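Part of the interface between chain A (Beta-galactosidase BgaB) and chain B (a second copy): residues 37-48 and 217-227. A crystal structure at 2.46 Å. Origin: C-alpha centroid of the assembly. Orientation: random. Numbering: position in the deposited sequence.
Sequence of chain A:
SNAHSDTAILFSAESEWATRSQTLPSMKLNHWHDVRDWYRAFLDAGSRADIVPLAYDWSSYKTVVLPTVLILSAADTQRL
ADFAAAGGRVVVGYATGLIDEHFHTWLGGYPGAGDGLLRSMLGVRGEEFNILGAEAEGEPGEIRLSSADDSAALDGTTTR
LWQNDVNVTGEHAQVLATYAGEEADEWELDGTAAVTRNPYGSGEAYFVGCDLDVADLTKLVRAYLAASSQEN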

ATOM      1  N   ASP A  37      -6.576   9.152 -27.169  1.00 36.90           N
ATOM      2  CA  ASP A  37      -7.393  10.270 -26.706  1.00 34.14           C
ATOM      3  C   ASP A  37      -6.647  11.114 -25.680  1.00 39.63           C
ATOM      4  O   ASP A  37      -6.712  12.349 -25.722  1.00 39.74           O
ATOM      5  CB  ASP A  37      -8.711   9.759 -26.127  1.00 36.92           C
ATOM      6  CG  ASP A  37      -9.665   9.268 -27.200  1.00 47.18           C
ATOM      7  OD1 ASP A  37      -9.475   9.635 -28.380  1.00 45.56           O
ATOM      8  OD2 ASP A  37     -10.608   8.520 -26.864  1.00 49.44           O
ATOM      9  N   TRP A  38      -5.932  10.471 -24.752  1.00 33.69           N
ATOM     10  CA  TRP A  38      -5.111  11.226 -23.811  1.00 33.17           C
ATOM     11  C   TRP A  38      -4.030  12.023 -24.528  1.00 33.46           C
ATOM     12  O   TRP A  38      -3.673  13.121 -24.086  1.00 35.69           O
ATOM     13  CB  TRP A  38      -4.478  10.287 -22.784  1.00 31.25           C
ATOM     14  CG  TRP A  38      -5.337  10.023 -21.581  1.00 38.41           C
ATOM     15  CD1 TRP A  38      -6.167   8.959 -21.382  1.00 30.41           C
ATOM     16  CD2 TRP A  38      -5.443  10.838 -20.405  1.00 40.22           C
ATOM     17  NE1 TRP A  38      -6.783   9.059 -20.157  1.00 34.58           N
ATOM     18  CE2 TRP A  38      -6.356  10.204 -19.537  1.00 39.52           C
ATOM     19  CE3 TRP A  38      -4.856  12.041 -20.003  1.00 40.91           C
ATOM     20  CZ2 TRP A  38      -6.694  10.734 -18.293  1.00 42.80           C
ATOM     21  CZ3 TRP A  38      -5.193  12.565 -18.766  1.00 39.90           C
ATOM     22  CH2 TRP A  38      -6.104  11.912 -17.927  1.00 38.44           C
ATOM     23  N   TYR A  39      -3.499  11.493 -25.632  1.00 35.17           N
ATOM     24  CA  TYR A  39      -2.513  12.236 -26.409  1.00 35.50           C
ATOM     25  C   TYR A  39      -3.140  13.469 -27.045  1.00 33.95           C
ATOM     26  O   TYR A  39      -2.568  14.565 -26.997  1.00 30.56           O
ATOM     27  CB  TYR A  39      -1.895  11.332 -27.477  1.00 30.04           C
ATOM     28  CG  TYR A  39      -0.859  12.025 -28.334  1.00 37.05           C
ATOM     29  CD1 TYR A  39      -1.211  12.628 -29.536  1.00 37.75           C
ATOM     30  CD2 TYR A  39       0.469  12.080 -27.938  1.00 36.48           C
ATOM     31  CE1 TYR A  39      -0.267  13.266 -30.319  1.00 39.54           C
ATOM     32  CE2 TYR A  39       1.421  12.715 -28.716  1.00 38.82           C
ATOM     33  CZ  TYR A  39       1.048  13.306 -29.904  1.00 39.58           C
ATOM     34  OH  TYR A  39       1.993  13.939 -30.680  1.00 37.95           O
ATOM     35  N   ARG A  40      -4.316  13.306 -27.654  1.00 34.24           N
ATOM     36  CA  ARG A  40      -5.017  14.445 -28.236  1.00 36.65           C
ATOM     37  C   ARG A  40      -5.358  15.483 -27.175  1.00 44.04           C
ATOM     38  O   ARG A  40      -5.291  16.690 -27.433  1.00 34.23           O
ATOM     39  CB  ARG A  40      -6.286  13.971 -28.945  1.00 32.05           C
ATOM     40  CG  ARG A  40      -6.041  13.056 -30.131  1.00 29.15           C
ATOM     41  CD  ARG A  40      -7.285  12.250 -30.453  1.00 31.50           C
ATOM     42  NE  ARG A  40      -7.117  11.431 -31.649  1.00 42.81           N
ATOM     43  CZ  ARG A  40      -7.974  10.489 -32.031  1.00 45.11           C
ATOM     44  NH1 ARG A  40      -7.746   9.792 -33.135  1.00 44.04           N
ATOM     45  NH2 ARG A  40      -9.055  10.241 -31.307  1.00 46.43           N
ATOM     46  N   ALA A  41      -5.724  15.028 -25.974  1.00 39.69           N
ATOM     47  CA  ALA A  41      -6.074  15.953 -24.901  1.00 39.99           C
ATOM     48  C   ALA A  41      -4.876  16.805 -24.498  1.00 41.54           C
ATOM     49  O   ALA A  41      -4.987  18.029 -24.368  1.00 46.29           O
ATOM     50  CB  ALA A  41      -6.618  15.178 -23.700  1.00 34.92           C
ATOM     51  N   PHE A  42      -3.719  16.172 -24.295  1.00 36.40           N
ATOM     52  CA  PHE A  42      -2.519  16.925 -23.944  1.00 39.54           C
ATOM     53  C   PHE A  42      -2.066  17.828 -25.084  1.00 39.49           C
ATOM     54  O   PHE A  42      -1.506  18.902 -24.836  1.00 40.23           O
ATOM     55  CB  PHE A  42      -1.394  15.970 -23.544  1.00 28.05           C
ATOM     56  CG  PHE A  42      -1.416  15.580 -22.094  1.00 32.84           C
ATOM     57  CD1 PHE A  42      -0.800  16.375 -21.142  1.00 36.27           C
ATOM     58  CD2 PHE A  42      -2.047  14.419 -21.683  1.00 30.51           C
ATOM     59  CE1 PHE A  42      -0.816  16.021 -19.808  1.00 35.89           C
ATOM     60  CE2 PHE A  42      -2.067  14.060 -20.349  1.00 33.31           C
ATOM     61  CZ  PHE A  42      -1.450  14.864 -19.411  1.00 38.29           C
ATOM     62  N   LEU A  43      -2.297  17.418 -26.331  1.00 39.37           N
ATOM     63  CA  LEU A  43      -1.911  18.250 -27.465  1.00 35.48           C
ATOM     64  C   LEU A  43      -2.764  19.511 -27.532  1.00 38.98           C
ATOM     65  O   LEU A  43      -2.237  20.625 -27.647  1.00 36.99           O
ATOM     66  CB  LEU A  43      -2.022  17.447 -28.763  1.00 36.21           C
ATOM     67  CG  LEU A  43      -1.560  18.136 -30.048  1.00 41.63           C
ATOM     68  CD1 LEU A  43      -0.098  18.539 -29.943  1.00 36.16           C
ATOM     69  CD2 LEU A  43      -1.786  17.234 -31.252  1.00 42.79           C
ATOM     70  N   ASP A  44      -4.088  19.356 -27.448  1.00 39.96           N
ATOM     71  CA  ASP A  44      -4.979  20.510 -27.506  1.00 38.12           C
ATOM     72  C   ASP A  44      -4.829  21.405 -26.283  1.00 42.51           C
ATOM     73  O   ASP A  44      -5.106  22.608 -26.362  1.00 46.76           O
ATOM     74  CB  ASP A  44      -6.430  20.049 -27.647  1.00 43.48           C
ATOM     75  CG  ASP A  44      -6.699  19.370 -28.977  1.00 50.05           C
ATOM     76  OD1 ASP A  44      -5.782  19.333 -29.823  1.00 48.19           O
ATOM     77  OD2 ASP A  44      -7.828  18.871 -29.174  1.00 53.66           O
ATOM     78  N   ALA A  45      -4.399  20.848 -25.153  1.00 49.09           N
ATOM     79  CA  ALA A  45      -4.196  21.633 -23.943  1.00 41.20           C
ATOM     80  C   ALA A  45      -2.894  22.421 -23.955  1.00 42.53           C
ATOM     81  O   ALA A  45      -2.632  23.164 -23.004  1.00 55.49           O
ATOM     82  CB  ALA A  45      -4.233  20.725 -22.712  1.00 40.53           C
ATOM     83  N   GLY A  46      -2.074  22.277 -24.996  1.00 28.94           N
ATOM     84  CA  GLY A  46      -0.827  22.999 -25.099  1.00 28.70           C
ATOM     85  C   GLY A  46       0.370  22.320 -24.468  1.00 41.62           C
ATOM     86  O   GLY A  46       1.500  22.783 -24.667  1.00 58.77           O
ATOM     87  N   SER A  47       0.164  21.244 -23.715  1.00 43.14           N
ATOM     88  CA  SER A  47       1.248  20.513 -23.068  1.00 46.69           C
ATOM     89  C   SER A  47       1.373  19.135 -23.711  1.00 47.94           C
ATOM     90  O   SER A  47       1.012  18.111 -23.126  1.00 51.74           O
ATOM     91  CB  SER A  47       0.998  20.414 -21.558  1.00 58.03           C
ATOM     92  OG  SER A  47       1.076  21.691 -20.946  1.00 73.58           O
ATOM     93  N   ARG A  48       1.895  19.125 -24.937  1.00 38.09           N
ATOM     94  CA  ARG A  48       2.018  17.893 -25.706  1.00 36.99           C
ATOM     95  C   ARG A  48       2.833  16.858 -24.944  1.00 43.48           C
ATOM     96  O   ARG A  48       3.900  17.163 -24.404  1.00 48.26           O
ATOM     97  CB  ARG A  48       2.667  18.181 -27.060  1.00 40.31           C
ATOM     98  CG  ARG A  48       2.741  16.974 -27.979  1.00 50.60           C
ATOM     99  CD  ARG A  48       3.762  17.183 -29.086  1.00 63.26           C
ATOM    100  NE  ARG A  48       5.104  17.384 -28.546  1.00 75.29           N
ATOM    101  CZ  ARG A  48       5.901  16.397 -28.147  1.00 79.73           C
ATOM    102  NH1 ARG A  48       5.492  15.137 -28.227  1.00 74.06           N
ATOM    103  NH2 ARG A  48       7.108  16.667 -27.667  1.00 77.38           N
TER
ATOM    104  N   LEU B 217     -11.829  15.684 -21.763  1.00 38.50           N
ATOM    105  CA  LEU B 217     -10.521  15.293 -21.249  1.00 33.99           C
ATOM    106  C   LEU B 217      -9.516  16.429 -21.367  1.00 38.68           C
ATOM    107  O   LEU B 217      -8.600  16.532 -20.542  1.00 39.49           O
ATOM    108  CB  LEU B 217     -10.018  14.052 -21.986  1.00 36.84           C
ATOM    109  CG  LEU B 217      -8.831  13.308 -21.376  1.00 41.02           C
ATOM    110  CD1 LEU B 217      -9.141  12.895 -19.946  1.00 48.03           C
ATOM    111  CD2 LEU B 217      -8.487  12.096 -22.222  1.00 45.70           C
ATOM    112  N   THR B 218      -9.667  17.287 -22.380  1.00 37.63           N
ATOM    113  CA  THR B 218      -8.809  18.463 -22.488  1.00 37.24           C
ATOM    114  C   THR B 218      -9.061  19.429 -21.337  1.00 39.32           C
ATOM    115  O   THR B 218      -8.123  20.053 -20.826  1.00 39.05           O
ATOM    116  CB  THR B 218      -9.033  19.159 -23.831  1.00 37.18           C
ATOM    117  OG1 THR B 218      -8.932  18.201 -24.892  1.00 40.89           O
ATOM    118  CG2 THR B 218      -7.993  20.247 -24.048  1.00 38.77           C
ATOM    119  N   LYS B 219     -10.323  19.565 -20.917  1.00 34.77           N
ATOM    120  CA  LYS B 219     -10.639  20.378 -19.746  1.00 39.59           C
ATOM    121  C   LYS B 219      -9.893  19.878 -18.516  1.00 44.07           C
ATOM    122  O   LYS B 219      -9.311  20.667 -17.762  1.00 51.76           O
ATOM    123  CB  LYS B 219     -12.146  20.368 -19.488  1.00 45.80           C
ATOM    124  CG  LYS B 219     -12.964  21.280 -20.383  1.00 54.17           C
ATOM    125  CD  LYS B 219     -14.404  21.333 -19.894  1.00 62.28           C
ATOM    126  CE  LYS B 219     -15.196  22.436 -20.573  1.00 70.39           C
ATOM    127  NZ  LYS B 219     -16.530  22.617 -19.932  1.00 76.81           N
ATOM    128  N   LEU B 220      -9.906  18.561 -18.296  1.00 43.58           N
ATOM    129  CA  LEU B 220      -9.224  17.984 -17.143  1.00 43.91           C
ATOM    130  C   LEU B 220      -7.726  18.257 -17.199  1.00 43.37           C
ATOM    131  O   LEU B 220      -7.117  18.648 -16.196  1.00 41.78           O
ATOM    132  CB  LEU B 220      -9.503  16.480 -17.083  1.00 40.50           C
ATOM    133  CG  LEU B 220      -9.140  15.677 -15.830  1.00 41.13           C
ATOM    134  CD1 LEU B 220     -10.005  14.427 -15.763  1.00 35.34           C
ATOM    135  CD2 LEU B 220      -7.666  15.294 -15.802  1.00 32.77           C
ATOM    136  N   VAL B 221      -7.115  18.049 -18.367  1.00 41.06           N
ATOM    137  CA  VAL B 221      -5.671  18.231 -18.495  1.00 41.82           C
ATOM    138  C   VAL B 221      -5.294  19.685 -18.247  1.00 45.04           C
ATOM    139  O   VAL B 221      -4.353  19.984 -17.501  1.00 47.19           O
ATOM    140  CB  VAL B 221      -5.190  17.752 -19.877  1.00 35.56           C
ATOM    141  CG1 VAL B 221      -3.732  18.122 -20.085  1.00 33.46           C
ATOM    142  CG2 VAL B 221      -5.386  16.251 -20.015  1.00 29.93           C
ATOM    143  N   ARG B 222      -6.032  20.611 -18.861  1.00 41.50           N
ATOM    144  CA  ARG B 222      -5.691  22.025 -18.747  1.00 45.33           C
ATOM    145  C   ARG B 222      -5.868  22.533 -17.322  1.00 44.74           C
ATOM    146  O   ARG B 222      -5.129  23.420 -16.882  1.00 49.23           O
ATOM    147  CB  ARG B 222      -6.541  22.839 -19.724  1.00 39.30           C
ATOM    148  CG  ARG B 222      -6.095  24.276 -19.912  1.00 57.52           C
ATOM    149  CD  ARG B 222      -6.885  24.924 -21.035  1.00 74.64           C
ATOM    150  NE  ARG B 222      -6.556  24.347 -22.335  1.00 79.55           N
ATOM    151  CZ  ARG B 222      -7.386  24.324 -23.374  1.00 77.35           C
ATOM    152  NH1 ARG B 222      -8.604  24.834 -23.262  1.00 79.22           N
ATOM    153  NH2 ARG B 222      -7.001  23.783 -24.522  1.00 69.68           N
ATOM    154  N   ALA B 223      -6.824  21.972 -16.581  1.00 40.93           N
ATOM    155  CA  ALA B 223      -7.079  22.424 -15.217  1.00 44.03           C
ATOM    156  C   ALA B 223      -6.037  21.902 -14.232  1.00 47.49           C
ATOM    157  O   ALA B 223      -5.648  22.619 -13.303  1.00 44.13           O
ATOM    158  CB  ALA B 223      -8.481  21.998 -14.775  1.00 34.37           C
ATOM    159  N   TYR B 224      -5.571  20.667 -14.412  1.00 47.38           N
ATOM    160  CA  TYR B 224      -4.744  20.016 -13.404  1.00 42.39           C
ATOM    161  C   TYR B 224      -3.401  19.508 -13.910  1.00 40.16           C
ATOM    162  O   TYR B 224      -2.446  19.471 -13.130  1.00 48.18           O
ATOM    163  CB  TYR B 224      -5.503  18.836 -12.775  1.00 39.03           C
ATOM    164  CG  TYR B 224      -6.826  19.216 -12.146  1.00 41.03           C
ATOM    165  CD1 TYR B 224      -6.870  19.904 -10.941  1.00 44.74           C
ATOM    166  CD2 TYR B 224      -8.030  18.874 -12.749  1.00 40.52           C
ATOM    167  CE1 TYR B 224      -8.074  20.249 -10.360  1.00 47.07           C
ATOM    168  CE2 TYR B 224      -9.239  19.214 -12.174  1.00 43.40           C
ATOM    169  CZ  TYR B 224      -9.255  19.901 -10.980  1.00 49.07           C
ATOM    170  OH  TYR B 224     -10.456  20.243 -10.403  1.00 54.72           O
ATOM    171  N   LEU B 225      -3.292  19.118 -15.181  1.00 38.53           N
ATOM    172  CA  LEU B 225      -2.110  18.410 -15.661  1.00 41.34           C
ATOM    173  C   LEU B 225      -1.323  19.177 -16.718  1.00 39.45           C
ATOM    174  O   LEU B 225      -0.432  18.595 -17.347  1.00 42.95           O
ATOM    175  CB  LEU B 225      -2.508  17.039 -16.217  1.00 30.72           C
ATOM    176  CG  LEU B 225      -3.333  16.143 -15.293  1.00 37.16           C
ATOM    177  CD1 LEU B 225      -3.684  14.836 -15.988  1.00 32.61           C
ATOM    178  CD2 LEU B 225      -2.590  15.881 -13.992  1.00 38.04           C
ATOM    179  N   ALA B 226      -1.617  20.455 -16.934  1.00 45.19           N
ATOM    180  CA  ALA B 226      -0.951  21.236 -17.963  1.00 54.26           C
ATOM    181  C   ALA B 226       0.218  22.014 -17.365  1.00 59.04           C
ATOM    182  O   ALA B 226       0.487  21.965 -16.162  1.00 63.16           O
ATOM    183  CB  ALA B 226      -1.945  22.174 -18.651  1.00 58.37           C
ATOM    184  N   ALA B 227       0.923  22.744 -18.225  1.00 64.38           N
ATOM    185  CA  ALA B 227       2.059  23.557 -17.803  1.00 59.17           C
ATOM    186  C   ALA B 227       1.634  24.998 -17.546  1.00 57.26           C
ATOM    187  O   ALA B 227       1.583  25.446 -16.400  1.00 66.85           O
ATOM    188  CB  ALA B 227       3.161  23.509 -18.846  1.00 54.62           C
TER
HETATM  189  O   HOH W   1      -9.588  19.190 -27.287  1.00 50.51           O

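Two helices, A 37-44 and the one through B:Leu217, cross at -54° with their axes 8.3 Å apart, a spacing that small residues permit: A:Ala41 points toward the partner, and its CA lies 4.4 Å from B:Thr218 CA. The contact buries 639 Å², most of it from apolar residues.

Aromatic faces receive aliphatic branches. B:Leu217 lays both methyls over one face of the A:Trp38 indole, its CD2 3.7 Å from the centroid of the five-membered ring and its CD1 3.7 Å from A:Trp38 CZ2, while B:Leu225 CD1 meets the ring edge 3.9 Å from A:Trp38 CZ3. B:Val221 reaches both aromatics: its CG1 sits over the face of A:Phe42, 3.8 Å from the ring centroid, and its CG2 lies 3.9 Å from A:Trp38 CZ3. A:Ala41 and A:Ala45 point toward the partner and pack on B:Val221, A:Ala41 CB 4.0 Å from its CG2 and A:Ala45 CB 3.7 Å from its CG1.

Polar links are few. Past the helix end, A:Ser47 OG accepts a hydrogen bond from B:Ala227 N at 2.9 Å. The long B:Arg222 side chain extends its NH2 to a backbone carbonyl at the helix end, A:Asp44 O, 2.9 Å away, in a weak bond. One water donates to both A:Asp44 OD2 and B:Thr218 OG1, bridging the chains; its O lies 2.6 Å from A:Asp44 OD2 and 2.7 Å from B:Thr218 OG1. B:Thr218 adds a methyl, CG2, packed 3.9 Å from A:Asp44 CB. A:Gly46, with positive phi, closes the helix in a Schellman motif.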